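Dally-like protein (Drosophila melanogaster, PDB 3ODN) belongs to the glypicans, probably serves as a cell-surface heparan sulfate proteoglycan, and has a core domain containing a region important for Hedgehog signalling. Local coordinates at residues Thr52-Ala55 with Met56-Arg59; Asn246-Val249 with Asn250-Gly254; Asp407-Gln410 with Arg411-Tyr415; Ala488-His491 with Leu492-Ala495. The protein carries 2 engineered substitutions. All coordinates share one frame; numbering follows the deposited sequence.

Contact 1: residues Thr52-Ala55 with Met56-Arg59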
ATOM      1  N   THR A  52      -3.697 -44.871  -7.585  1.00 88.24           N
ATOM      2  CA  THR A  52      -3.217 -43.929  -8.600  1.00 88.30           C
ATOM      3  C   THR A  52      -4.389 -43.007  -9.009  1.00 93.20           C
ATOM      4  O   THR A  52      -4.171 -41.808  -9.206  1.00 92.51           O
ATOM      5  CB  THR A  52      -2.495 -44.677  -9.748  1.00 91.11           C
ATOM      6  OG1 THR A  52      -1.469 -45.506  -9.191  1.00 88.14           O
ATOM      7  CG2 THR A  52      -1.878 -43.740 -10.775  1.00 87.16           C
ATOM      8  N   ARG A  53      -5.637 -43.559  -9.065  1.00 90.44           N
ATOM      9  CA  ARG A  53      -6.862 -42.801  -9.373  1.00 90.30           C
ATOM     10  C   ARG A  53      -7.173 -41.794  -8.244  1.00 92.72           C
ATOM     11  O   ARG A  53      -7.609 -40.672  -8.517  1.00 92.69           O
ATOM     12  CB  ARG A  53      -8.063 -43.743  -9.593  1.00 91.65           C
ATOM     13  CG  ARG A  53      -9.233 -43.052 -10.290  1.00105.72           C
ATOM     14  CD  ARG A  53     -10.508 -43.866 -10.258  1.00118.08           C
ATOM     15  NE  ARG A  53     -11.551 -43.237 -11.071  1.00129.69           N
ATOM     16  CZ  ARG A  53     -12.781 -43.717 -11.232  1.00144.71           C
ATOM     17  NH1 ARG A  53     -13.150 -44.839 -10.624  1.00129.15           N
ATOM     18  NH2 ARG A  53     -13.655 -43.074 -11.996  1.00133.36           N
ATOM     19  N   MET A  54      -6.935 -42.208  -6.982  1.00 86.69           N
ATOM     20  CA  MET A  54      -7.151 -41.420  -5.766  1.00 84.72           C
ATOM     21  C   MET A  54      -6.003 -40.417  -5.498  1.00 85.32           C
ATOM     22  O   MET A  54      -6.108 -39.594  -4.594  1.00 82.59           O
ATOM     23  CB  MET A  54      -7.383 -42.364  -4.572  1.00 86.78           C
ATOM     24  CG  MET A  54      -8.727 -43.071  -4.632  1.00 90.25           C
ATOM     25  SD  MET A  54      -8.949 -44.389  -3.411  1.00 94.33           S
ATOM     26  CE  MET A  54     -10.556 -43.922  -2.766  1.00 90.94           C
ATOM     27  N   ALA A  55      -4.915 -40.509  -6.288  1.00 81.96           N
ATOM     28  CA  ALA A  55      -3.743 -39.634  -6.249  1.00 81.51           C
ATOM     29  C   ALA A  55      -3.995 -38.366  -7.071  1.00 84.37           C
ATOM     30  O   ALA A  55      -3.497 -37.290  -6.717  1.00 84.33           O
ATOM     31  CB  ALA A  55      -2.518 -40.371  -6.772  1.00 82.65           C
ATOM     32  N   MET A  56      -4.772 -38.502  -8.166  1.00153.25           N
ATOM     33  CA  MET A  56      -5.165 -37.420  -9.064  1.00151.63           C
ATOM     34  C   MET A  56      -6.347 -36.668  -8.459  1.00150.48           C
ATOM     35  O   MET A  56      -6.379 -35.436  -8.533  1.00149.72           O
ATOM     36  CB  MET A  56      -5.538 -37.970 -10.449  1.00154.31           C
ATOM     37  CG  MET A  56      -4.352 -38.450 -11.262  1.00157.80           C
ATOM     38  SD  MET A  56      -3.379 -37.079 -11.928  1.00160.42           S
ATOM     39  CE  MET A  56      -2.726 -37.850 -13.413  1.00158.44           C
ATOM     40  N   GLN A  57      -7.306 -37.404  -7.848  1.00145.77           N
ATOM     41  CA  GLN A  57      -8.487 -36.835  -7.193  1.00144.65           C
ATOM     42  C   GLN A  57      -8.102 -35.996  -5.963  1.00144.72           C
ATOM     43  O   GLN A  57      -8.626 -34.890  -5.797  1.00143.80           O
ATOM     44  CB  GLN A  57      -9.495 -37.920  -6.815  1.00146.68           C
ATOM     45  CG  GLN A  57     -10.262 -38.482  -8.006  1.00163.78           C
ATOM     46  CD  GLN A  57     -10.892 -39.830  -7.734  1.00180.38           C
ATOM     47  OE1 GLN A  57     -10.638 -40.487  -6.715  1.00177.97           O
ATOM     48  NE2 GLN A  57     -11.718 -40.288  -8.663  1.00175.93           N
ATOM     49  N   SER A  58      -7.162 -36.499  -5.133  1.00141.06           N
ATOM     50  CA  SER A  58      -6.682 -35.784  -3.951  1.00139.76           C
ATOM     51  C   SER A  58      -5.870 -34.529  -4.318  1.00141.90           C
ATOM     52  O   SER A  58      -6.020 -33.507  -3.649  1.00136.53           O
ATOM     53  CB  SER A  58      -5.899 -36.705  -3.020  1.00141.93           C
ATOM     54  OG  SER A  58      -4.628 -37.030  -3.555  1.00147.16           O
ATOM     55  N   ARG A  59      -5.048 -34.602  -5.397  1.00138.91           N
ATOM     56  CA  ARG A  59      -4.211 -33.508  -5.926  1.00138.10           C
ATOM     57  C   ARG A  59      -5.056 -32.301  -6.380  1.00137.91           C
ATOM     58  O   ARG A  59      -4.851 -31.190  -5.891  1.00132.99           O
ATOM     59  CB  ARG A  59      -3.337 -34.009  -7.102  1.00138.76           C
ATOM     60  CG  ARG A  59      -1.854 -34.174  -6.783  1.00147.28           C
ATOM     61  CD  ARG A  59      -1.014 -34.214  -8.049  1.00153.60           C
ATOM     62  NE  ARG A  59       0.393 -34.511  -7.769  1.00159.19           N
ATOM     63  CZ  ARG A  59       1.289 -34.857  -8.689  1.00168.00           C
ATOM     64  NH1 ARG A  59       0.938 -34.954  -9.966  1.00156.27           N
ATOM     65  NH2 ARG A  59       2.541 -35.117  -8.338  1.00159.91           N
TER
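Gln57 reaches back along the helix and brings its amide up against Arg53 and Met54. Its CB stands 3.7 Å from Arg53 O, and because CG is set beside the backbone N (chi1 -74°) the chain keeps passing that carbonyl, with CG and then CD each 3.5 Å from Arg53 O. At the tip the two ends of the amide part: OE1 comes to 3.7 Å from Met54 CA and also meets Met54 CG, while NE2 lies 3.8 Å from Arg53 NE, approaching the guanidinium obliquely with the two planes 33° apart. Replaced by an alanine, Gln57 would lose this amide, probably leaving the extended Arg53 chain freer to swing and Met54 CG less covered. All this happens near the beginning of the long helix 48-106, where the i to i+4 backbone bonds from Gln57, Ser58 and Arg59 are all weak. Met54 O, which already takes the weak bond from Ser58 N, also receives Ser58 OG; turned between its own N and carbonyl carbon (chi1 73°), the hydroxyl bonds at 3.1 Å, in the carbonyl plane and on a lone pair. Ser58 is buried against Leu227, Thr228 and Gln231 of helix 222-231, and Arg59 NH2 bonds to Thr224 OG1 of the same helix.

Contact 2: residues Asn246-Val249 with Asn250-Gly254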
ATOM      1  N   ASN A 246      -5.840 -32.711  13.073  1.00 59.06           N
ATOM      2  CA  ASN A 246      -4.419 -32.379  13.260  1.00 60.54           C
ATOM      3  C   ASN A 246      -3.502 -33.142  12.318  1.00 69.27           C
ATOM      4  O   ASN A 246      -2.437 -32.643  11.959  1.00 70.30           O
ATOM      5  CB  ASN A 246      -3.980 -32.474  14.725  1.00 61.53           C
ATOM      6  CG  ASN A 246      -4.623 -31.448  15.637  1.00 89.38           C
ATOM      7  OD1 ASN A 246      -5.356 -30.540  15.207  1.00 85.91           O
ATOM      8  ND2 ASN A 246      -4.333 -31.546  16.925  1.00 83.77           N
ATOM      9  N   TYR A 247      -3.962 -34.321  11.859  1.00 68.29           N
ATOM     10  CA  TYR A 247      -3.301 -35.145  10.850  1.00 70.57           C
ATOM     11  C   TYR A 247      -3.374 -34.386   9.498  1.00 73.08           C
ATOM     12  O   TYR A 247      -2.339 -34.078   8.903  1.00 72.66           O
ATOM     13  CB  TYR A 247      -3.984 -36.535  10.794  1.00 72.35           C
ATOM     14  CG  TYR A 247      -3.538 -37.464   9.678  1.00 78.09           C
ATOM     15  CD1 TYR A 247      -2.219 -37.454   9.212  1.00 82.39           C
ATOM     16  CD2 TYR A 247      -4.414 -38.401   9.132  1.00 80.14           C
ATOM     17  CE1 TYR A 247      -1.804 -38.319   8.198  1.00 86.90           C
ATOM     18  CE2 TYR A 247      -4.007 -39.267   8.121  1.00 85.19           C
ATOM     19  CZ  TYR A 247      -2.700 -39.226   7.661  1.00 93.88           C
ATOM     20  OH  TYR A 247      -2.290 -40.099   6.683  1.00 99.39           O
ATOM     21  N   CYS A 248      -4.608 -34.070   9.064  1.00 70.25           N
ATOM     22  CA  CYS A 248      -5.003 -33.320   7.866  1.00 71.60           C
ATOM     23  C   CYS A 248      -4.259 -31.978   7.780  1.00 70.33           C
ATOM     24  O   CYS A 248      -3.795 -31.618   6.705  1.00 70.86           O
ATOM     25  CB  CYS A 248      -6.522 -33.123   7.864  1.00 71.55           C
ATOM     26  SG  CYS A 248      -7.166 -32.185   6.452  1.00 77.03           S
ATOM     27  N   VAL A 249      -4.152 -31.254   8.918  1.00 63.06           N
ATOM     28  CA  VAL A 249      -3.486 -29.944   9.038  1.00 61.01           C
ATOM     29  C   VAL A 249      -1.986 -30.051   8.764  1.00 65.98           C
ATOM     30  O   VAL A 249      -1.490 -29.299   7.920  1.00 67.29           O
ATOM     31  CB  VAL A 249      -3.854 -29.199  10.355  1.00 61.08           C
ATOM     32  CG1 VAL A 249      -2.907 -28.033  10.643  1.00 59.46           C
ATOM     33  CG2 VAL A 249      -5.287 -28.709  10.305  1.00 59.20           C
ATOM     34  N   ASN A 250      -1.291 -31.025   9.420  1.00 62.71           N
ATOM     35  CA  ASN A 250       0.140 -31.326   9.257  1.00 64.54           C
ATOM     36  C   ASN A 250       0.461 -31.722   7.839  1.00 73.60           C
ATOM     37  O   ASN A 250       1.466 -31.247   7.306  1.00 77.85           O
ATOM     38  CB  ASN A 250       0.625 -32.401  10.241  1.00 67.69           C
ATOM     39  CG  ASN A 250       1.153 -31.875  11.561  1.00 93.00           C
ATOM     40  OD1 ASN A 250       1.307 -30.667  11.778  1.00 95.31           O
ATOM     41  ND2 ASN A 250       1.467 -32.776  12.475  1.00 81.04           N
ATOM     42  N   VAL A 251      -0.406 -32.538   7.204  1.00 71.26           N
ATOM     43  CA  VAL A 251      -0.249 -32.975   5.809  1.00 74.82           C
ATOM     44  C   VAL A 251      -0.326 -31.758   4.903  1.00 81.04           C
ATOM     45  O   VAL A 251       0.619 -31.509   4.149  1.00 84.18           O
ATOM     46  CB  VAL A 251      -1.247 -34.106   5.407  1.00 79.43           C
ATOM     47  CG1 VAL A 251      -1.385 -34.263   3.893  1.00 81.84           C
ATOM     48  CG2 VAL A 251      -0.876 -35.432   6.065  1.00 80.93           C
ATOM     49  N   ILE A 252      -1.409 -30.960   5.029  1.00 75.67           N
ATOM     50  CA  ILE A 252      -1.611 -29.760   4.202  1.00 74.46           C
ATOM     51  C   ILE A 252      -0.538 -28.668   4.400  1.00 77.39           C
ATOM     52  O   ILE A 252      -0.138 -28.049   3.413  1.00 78.75           O
ATOM     53  CB  ILE A 252      -3.099 -29.301   4.115  1.00 74.42           C
ATOM     54  CG1 ILE A 252      -3.951 -30.463   3.547  1.00 77.34           C
ATOM     55  CG2 ILE A 252      -3.251 -28.070   3.212  1.00 72.44           C
ATOM     56  CD1 ILE A 252      -5.351 -30.435   3.854  1.00 79.22           C
ATOM     57  N   LYS A 253       0.006 -28.521   5.635  1.00 71.99           N
ATOM     58  CA  LYS A 253       1.127 -27.608   5.922  1.00 71.72           C
ATOM     59  C   LYS A 253       2.392 -28.050   5.121  1.00 81.97           C
ATOM     60  O   LYS A 253       3.096 -27.207   4.560  1.00 81.93           O
ATOM     61  CB  LYS A 253       1.443 -27.556   7.429  1.00 71.94           C
ATOM     62  CG  LYS A 253       0.487 -26.715   8.258  1.00 74.94           C
ATOM     63  CD  LYS A 253       1.125 -26.265   9.573  1.00 79.17           C
ATOM     64  CE  LYS A 253       0.144 -25.606  10.509  1.00 88.85           C
ATOM     65  NZ  LYS A 253      -0.404 -24.323   9.972  1.00104.01           N
ATOM     66  N   GLY A 254       2.634 -29.364   5.054  1.00 83.04           N
ATOM     67  CA  GLY A 254       3.747 -29.941   4.305  1.00 86.99           C
ATOM     68  C   GLY A 254       3.612 -29.765   2.802  1.00 93.75           C
ATOM     69  O   GLY A 254       4.621 -29.585   2.106  1.00 94.50           O
TER
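Tyr247, Cys248 and Val249 each pair with the residue four places on, and four backbone hydrogen bonds underlie the pairing. The shortest runs from Lys253 N to Val249 O at 2.8 Å; those from Val251 N to Tyr247 O and from Ile252 N to Cys248 O are both 3.0 Å. Asn250 N reaches Asn246 O at 3.2 Å.

The apolar contacts follow the same spacing. Tyr247 and Val251 run alongside each other, and CE1 of the ring meets Val251 CG2 obliquely at 3.7 Å. On the next pair Cys248 SG touches Ile252 CD1 at 3.6 Å; with SG anti to the backbone N (chi1 179°), the sulfur is carried to a place where it meets this methyl and also forms the disulfide with Cys427 SG. The lysine's aliphatic part completes the set, Lys253 CE resting 3.9 Å from Val249 CG1.

Among polar side chains, the buried Asn250 amide is satisfied beyond the helix, with ND2 bonded to Tyr451 OH and OD1 to the backbone N of Thr456.

This short helix 245-255 belongs to the disulfide-rich end of the glypican core. Val251 and Tyr247 pack on Met230 of helix 222-231, whereas Ile252 and Val249 face helix 422-428, to which the Cys248-Cys427 disulfide joins helix 245-255.

Contact 3: residues Asp407-Gln410 with Arg411-Tyr415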
ATOM      1  N   ASP A 407     -11.621   0.896   4.866  1.00 51.43           N
ATOM      2  CA  ASP A 407     -12.154  -0.316   4.270  1.00 51.65           C
ATOM      3  C   ASP A 407     -11.041  -1.296   3.924  1.00 51.57           C
ATOM      4  O   ASP A 407     -11.087  -2.435   4.364  1.00 50.87           O
ATOM      5  CB  ASP A 407     -12.980   0.075   3.023  1.00 56.33           C
ATOM      6  CG  ASP A 407     -13.592  -1.062   2.235  1.00 78.56           C
ATOM      7  OD1 ASP A 407     -13.719  -0.921   1.000  1.00 83.87           O
ATOM      8  OD2 ASP A 407     -13.981  -2.081   2.856  1.00 86.16           O
ATOM      9  N   ILE A 408     -10.067  -0.862   3.106  1.00 49.51           N
ATOM     10  CA  ILE A 408      -8.899  -1.642   2.675  1.00 48.55           C
ATOM     11  C   ILE A 408      -8.146  -2.125   3.917  1.00 52.12           C
ATOM     12  O   ILE A 408      -7.754  -3.290   4.006  1.00 53.78           O
ATOM     13  CB  ILE A 408      -7.975  -0.788   1.755  1.00 50.39           C
ATOM     14  CG1 ILE A 408      -8.686  -0.411   0.435  1.00 50.68           C
ATOM     15  CG2 ILE A 408      -6.635  -1.510   1.478  1.00 49.74           C
ATOM     16  CD1 ILE A 408      -8.068   0.734  -0.301  1.00 53.32           C
ATOM     17  N   ARG A 409      -7.985  -1.224   4.877  1.00 46.19           N
ATOM     18  CA  ARG A 409      -7.305  -1.461   6.139  1.00 44.40           C
ATOM     19  C   ARG A 409      -7.864  -2.677   6.883  1.00 46.04           C
ATOM     20  O   ARG A 409      -7.102  -3.486   7.410  1.00 46.41           O
ATOM     21  CB  ARG A 409      -7.354  -0.189   7.013  1.00 40.26           C
ATOM     22  CG  ARG A 409      -6.349  -0.269   8.104  1.00 45.46           C
ATOM     23  CD  ARG A 409      -6.782   0.435   9.333  1.00 51.14           C
ATOM     24  NE  ARG A 409      -5.724   0.404  10.335  1.00 50.33           N
ATOM     25  CZ  ARG A 409      -5.464   1.396  11.172  1.00 61.09           C
ATOM     26  NH1 ARG A 409      -6.170   2.518  11.122  1.00 57.80           N
ATOM     27  NH2 ARG A 409      -4.508   1.271  12.078  1.00 52.06           N
ATOM     28  N   GLN A 410      -9.177  -2.800   6.909  1.00 43.49           N
ATOM     29  CA  GLN A 410      -9.887  -3.895   7.543  1.00 44.70           C
ATOM     30  C   GLN A 410      -9.675  -5.203   6.770  1.00 50.51           C
ATOM     31  O   GLN A 410      -9.410  -6.256   7.380  1.00 50.38           O
ATOM     32  CB  GLN A 410     -11.382  -3.534   7.663  1.00 47.65           C
ATOM     33  CG  GLN A 410     -12.189  -4.462   8.597  1.00 50.85           C
ATOM     34  CD  GLN A 410     -11.443  -4.845   9.860  1.00 71.18           C
ATOM     35  OE1 GLN A 410     -11.108  -6.012  10.071  1.00 70.67           O
ATOM     36  NE2 GLN A 410     -11.164  -3.879  10.729  1.00 58.33           N
ATOM     37  N   ARG A 411      -9.764  -5.123   5.422  1.00 46.55           N
ATOM     38  CA  ARG A 411      -9.592  -6.285   4.549  1.00 45.92           C
ATOM     39  C   ARG A 411      -8.169  -6.792   4.596  1.00 48.14           C
ATOM     40  O   ARG A 411      -7.976  -7.999   4.630  1.00 49.33           O
ATOM     41  CB  ARG A 411     -10.073  -6.018   3.110  1.00 45.52           C
ATOM     42  CG  ARG A 411     -11.544  -5.653   2.996  1.00 48.92           C
ATOM     43  CD  ARG A 411     -11.902  -5.257   1.563  1.00 63.34           C
ATOM     44  NE  ARG A 411     -13.346  -5.102   1.336  1.00 61.44           N
ATOM     45  CZ  ARG A 411     -14.193  -6.101   1.097  1.00 78.89           C
ATOM     46  NH1 ARG A 411     -13.766  -7.364   1.105  1.00 51.35           N
ATOM     47  NH2 ARG A 411     -15.477  -5.853   0.888  1.00 79.58           N
ATOM     48  N   VAL A 412      -7.173  -5.884   4.679  1.00 41.88           N
ATOM     49  CA  VAL A 412      -5.759  -6.251   4.812  1.00 39.76           C
ATOM     50  C   VAL A 412      -5.529  -6.891   6.209  1.00 45.21           C
ATOM     51  O   VAL A 412      -4.775  -7.850   6.313  1.00 45.43           O
ATOM     52  CB  VAL A 412      -4.829  -5.042   4.484  1.00 41.79           C
ATOM     53  CG1 VAL A 412      -3.360  -5.313   4.833  1.00 40.17           C
ATOM     54  CG2 VAL A 412      -4.969  -4.637   3.017  1.00 42.00           C
ATOM     55  N   LYS A 413      -6.207  -6.383   7.269  1.00 43.59           N
ATOM     56  CA  LYS A 413      -6.162  -6.956   8.634  1.00 42.73           C
ATOM     57  C   LYS A 413      -6.723  -8.386   8.580  1.00 47.69           C
ATOM     58  O   LYS A 413      -6.095  -9.279   9.123  1.00 49.37           O
ATOM     59  CB  LYS A 413      -7.020  -6.148   9.641  1.00 44.61           C
ATOM     60  CG  LYS A 413      -6.378  -4.944  10.346  1.00 60.19           C
ATOM     61  CD  LYS A 413      -7.433  -4.204  11.242  1.00 68.25           C
ATOM     62  CE  LYS A 413      -7.342  -2.677  11.236  1.00 72.76           C
ATOM     63  NZ  LYS A 413      -8.655  -1.990  10.920  1.00 63.60           N
ATOM     64  N   ASP A 414      -7.901  -8.606   7.947  1.00 45.35           N
ATOM     65  CA  ASP A 414      -8.534  -9.950   7.848  1.00 45.51           C
ATOM     66  C   ASP A 414      -7.742 -10.928   6.978  1.00 51.05           C
ATOM     67  O   ASP A 414      -7.961 -12.128   7.098  1.00 54.64           O
ATOM     68  CB  ASP A 414      -9.986  -9.881   7.321  1.00 48.64           C
ATOM     69  CG  ASP A 414     -10.993  -8.980   8.054  1.00 64.50           C
ATOM     70  OD1 ASP A 414     -10.883  -8.846   9.302  1.00 65.95           O
ATOM     71  OD2 ASP A 414     -11.933  -8.465   7.384  1.00 67.28           O
ATOM     72  N   TYR A 415      -6.836 -10.440   6.105  1.00 47.02           N
ATOM     73  CA  TYR A 415      -6.000 -11.270   5.220  1.00 47.90           C
ATOM     74  C   TYR A 415      -4.604 -11.526   5.778  1.00 51.72           C
ATOM     75  O   TYR A 415      -3.819 -12.198   5.101  1.00 52.90           O
ATOM     76  CB  TYR A 415      -5.823 -10.620   3.813  1.00 49.79           C
ATOM     77  CG  TYR A 415      -7.047 -10.577   2.930  1.00 52.36           C
ATOM     78  CD1 TYR A 415      -7.321  -9.460   2.150  1.00 54.68           C
ATOM     79  CD2 TYR A 415      -7.895 -11.681   2.813  1.00 54.26           C
ATOM     80  CE1 TYR A 415      -8.446  -9.404   1.336  1.00 55.61           C
ATOM     81  CE2 TYR A 415      -9.027 -11.636   1.995  1.00 56.58           C
ATOM     82  CZ  TYR A 415      -9.292 -10.490   1.253  1.00 61.25           C
ATOM     83  OH  TYR A 415     -10.382 -10.378   0.421  1.00 64.81           O
TER
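The Arg411 guanidinium meets the Asp407 carboxylate obliquely, their planes 75° apart, in a salt bridge whose one hydrogen bond, NE to OD2 at 3.4 Å, is weak. The two side chains run alongside each other: Arg411 CG lies beside its backbone N (chi1 -60°), and the extended chain carries NE back toward Asp407, whose OD1 forms a further salt bridge with Lys80 of helix 48-106. Round the Arg409 guanidinium it is Lys413 that approaches, again obliquely: CE lies 3.6 Å from Arg409 NE, and NZ 3.5 Å from Arg409 CD. These two like charges share an acidic neighbour, since Arg409 NE forms a salt bridge with Asp274 of helix 260-281 and Lys413 touches the same aspartate. Both pairs lie on helix 400-414, in the elongated all-helical bundle of the glypican core, and its buried face is carried by Ile408 and Val412, whose CG2 methyls meet at 3.9 Å. Behind them Val412 N bonds to Ile408 O at 2.7 Å. With an alanine in place of Arg409, Asp274 would probably lose the salt bridge from NE, leaving Lys413 as a cation still beside it. Ile408 packs on Tyr200 and Leu204 of helix 182-214, Val412 on Met273.

Contact 4: residues Ala488-His491 with Leu492-Ala495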
ATOM      1  N   ALA A 488       8.322  -4.171  -1.372  1.00 63.08           N
ATOM      2  CA  ALA A 488       7.075  -3.469  -1.036  1.00 60.04           C
ATOM      3  C   ALA A 488       7.059  -3.066   0.473  1.00 60.05           C
ATOM      4  O   ALA A 488       6.744  -1.906   0.785  1.00 58.97           O
ATOM      5  CB  ALA A 488       5.879  -4.366  -1.341  1.00 59.80           C
ATOM      6  N   ILE A 489       7.465  -4.007   1.385  1.00 53.16           N
ATOM      7  CA  ILE A 489       7.574  -3.812   2.853  1.00 50.61           C
ATOM      8  C   ILE A 489       8.605  -2.734   3.170  1.00 52.79           C
ATOM      9  O   ILE A 489       8.392  -1.912   4.060  1.00 51.49           O
ATOM     10  CB  ILE A 489       7.890  -5.161   3.616  1.00 53.66           C
ATOM     11  CG1 ILE A 489       6.832  -6.242   3.329  1.00 51.73           C
ATOM     12  CG2 ILE A 489       8.107  -4.975   5.159  1.00 53.04           C
ATOM     13  CD1 ILE A 489       7.251  -7.681   3.731  1.00 58.67           C
ATOM     14  N   VAL A 490       9.712  -2.719   2.426  1.00 51.50           N
ATOM     15  CA  VAL A 490      10.759  -1.722   2.615  1.00 52.46           C
ATOM     16  C   VAL A 490      10.206  -0.326   2.242  1.00 55.59           C
ATOM     17  O   VAL A 490      10.349   0.627   3.005  1.00 56.43           O
ATOM     18  CB  VAL A 490      12.069  -2.171   1.888  1.00 58.77           C
ATOM     19  CG1 VAL A 490      13.029  -0.995   1.586  1.00 60.08           C
ATOM     20  CG2 VAL A 490      12.774  -3.281   2.683  1.00 58.07           C
ATOM     21  N   HIS A 491       9.467  -0.257   1.136  1.00 51.88           N
ATOM     22  CA  HIS A 491       8.812   0.951   0.621  1.00 51.08           C
ATOM     23  C   HIS A 491       7.702   1.464   1.557  1.00 51.65           C
ATOM     24  O   HIS A 491       7.578   2.672   1.729  1.00 50.06           O
ATOM     25  CB  HIS A 491       8.267   0.685  -0.786  1.00 52.42           C
ATOM     26  CG  HIS A 491       9.337   0.414  -1.798  1.00 58.48           C
ATOM     27  ND1 HIS A 491      10.541   1.109  -1.783  1.00 62.27           N
ATOM     28  CD2 HIS A 491       9.330  -0.425  -2.857  1.00 61.43           C
ATOM     29  CE1 HIS A 491      11.223   0.666  -2.825  1.00 64.37           C
ATOM     30  NE2 HIS A 491      10.541  -0.261  -3.496  1.00 64.57           N
ATOM     31  N   LEU A 492       6.914   0.542   2.175  1.00 45.25           N
ATOM     32  CA  LEU A 492       5.883   0.884   3.146  1.00 41.96           C
ATOM     33  C   LEU A 492       6.514   1.450   4.410  1.00 49.37           C
ATOM     34  O   LEU A 492       6.033   2.465   4.921  1.00 47.39           O
ATOM     35  CB  LEU A 492       4.963  -0.306   3.442  1.00 39.51           C
ATOM     36  CG  LEU A 492       3.994  -0.688   2.302  1.00 41.52           C
ATOM     37  CD1 LEU A 492       3.398  -2.084   2.517  1.00 37.89           C
ATOM     38  CD2 LEU A 492       2.924   0.441   2.019  1.00 40.91           C
ATOM     39  N   ARG A 493       7.640   0.835   4.876  1.00 50.70           N
ATOM     40  CA  ARG A 493       8.414   1.335   6.028  1.00 51.64           C
ATOM     41  C   ARG A 493       8.915   2.762   5.790  1.00 55.18           C
ATOM     42  O   ARG A 493       8.726   3.616   6.657  1.00 55.22           O
ATOM     43  CB  ARG A 493       9.577   0.412   6.378  1.00 53.42           C
ATOM     44  CG  ARG A 493       9.143  -0.815   7.152  1.00 69.24           C
ATOM     45  CD  ARG A 493      10.289  -1.459   7.911  1.00 86.00           C
ATOM     46  NE  ARG A 493       9.928  -2.813   8.333  1.00 96.23           N
ATOM     47  CZ  ARG A 493      10.352  -3.920   7.735  1.00111.63           C
ATOM     48  NH1 ARG A 493      11.185  -3.850   6.701  1.00 95.93           N
ATOM     49  NH2 ARG A 493       9.953  -5.109   8.169  1.00 99.90           N
ATOM     50  N   ASN A 494       9.505   3.037   4.600  1.00 52.33           N
ATOM     51  CA  ASN A 494       9.982   4.378   4.235  1.00 53.17           C
ATOM     52  C   ASN A 494       8.864   5.406   4.174  1.00 54.67           C
ATOM     53  O   ASN A 494       9.059   6.549   4.598  1.00 56.64           O
ATOM     54  CB  ASN A 494      10.792   4.348   2.940  1.00 59.38           C
ATOM     55  CG  ASN A 494      12.094   3.579   3.053  1.00 90.16           C
ATOM     56  OD1 ASN A 494      12.656   3.384   4.142  1.00 89.86           O
ATOM     57  ND2 ASN A 494      12.597   3.112   1.922  1.00 81.21           N
ATOM     58  N   ALA A 495       7.684   4.988   3.687  1.00 47.13           N
ATOM     59  CA  ALA A 495       6.476   5.799   3.624  1.00 45.43           C
ATOM     60  C   ALA A 495       5.970   6.071   5.019  1.00 50.17           C
ATOM     61  O   ALA A 495       5.554   7.181   5.283  1.00 51.58           O
ATOM     62  CB  ALA A 495       5.385   5.097   2.801  1.00 44.91           C
TER
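Arg493 lying back over Ile489 is a one-turn contact on helix 479-496, the last helix in the model, where one flank meets the bundle and the other carries exposed side chains. Ile489 CG2 sits 3.3 Å above the guanidinium plane, offset toward its rim, and comes to 3.5 Å from Arg493 NH2. The arginine gets there as an extended chain whose CG lies beside the backbone N (chi1 -78°), which lays it along the isoleucine. Val490 CG2 takes the edge of the same group, close to its plane though rather distant, 4.4 Å from Arg493 NH1.

One residue further on, Asn494 likewise runs beside Val490, though more loosely, its ND2 4.1 Å from Val490 CG1. Beneath the side chains the backbone is regular, with Leu492 N bonded to Ala488 O at 2.8 Å and Arg493 N to Ile489 O at 3.0 Å.

Leu492 is among the buried residues and touches Ala272, Met273 and Val276 of helix 260-281 and Thr199 and Ala203 of helix 182-214; Ala488 meets Thr206 of the latter helix. His491 stacks its ring on Trp503, the last modelled residue. Such a division, leucine and alanine inward with arginine and valine outward, is that of an amphipathic helix on the flank of an all-helical bundle, here the glypican core.

From the N terminus the four contacts come in series, each local to one helical region and between adjoining segments, so none closes a long loop and none nests in or crosses another. Contacts 1 and 2 share the disulfide-rich end, their centres about 17 Å apart, and both helices pack on helix 222-231, a common partner. A long stretch of chain, partly unmodelled, precedes contact 3 in the middle of the elongated bundle. Contact 4 follows near the C terminus, about 18 Å from contact 3 between centres. Both of these meet helices 182-214 and 260-281, while contact 3 also touches helix 48-106, which carries contact 1.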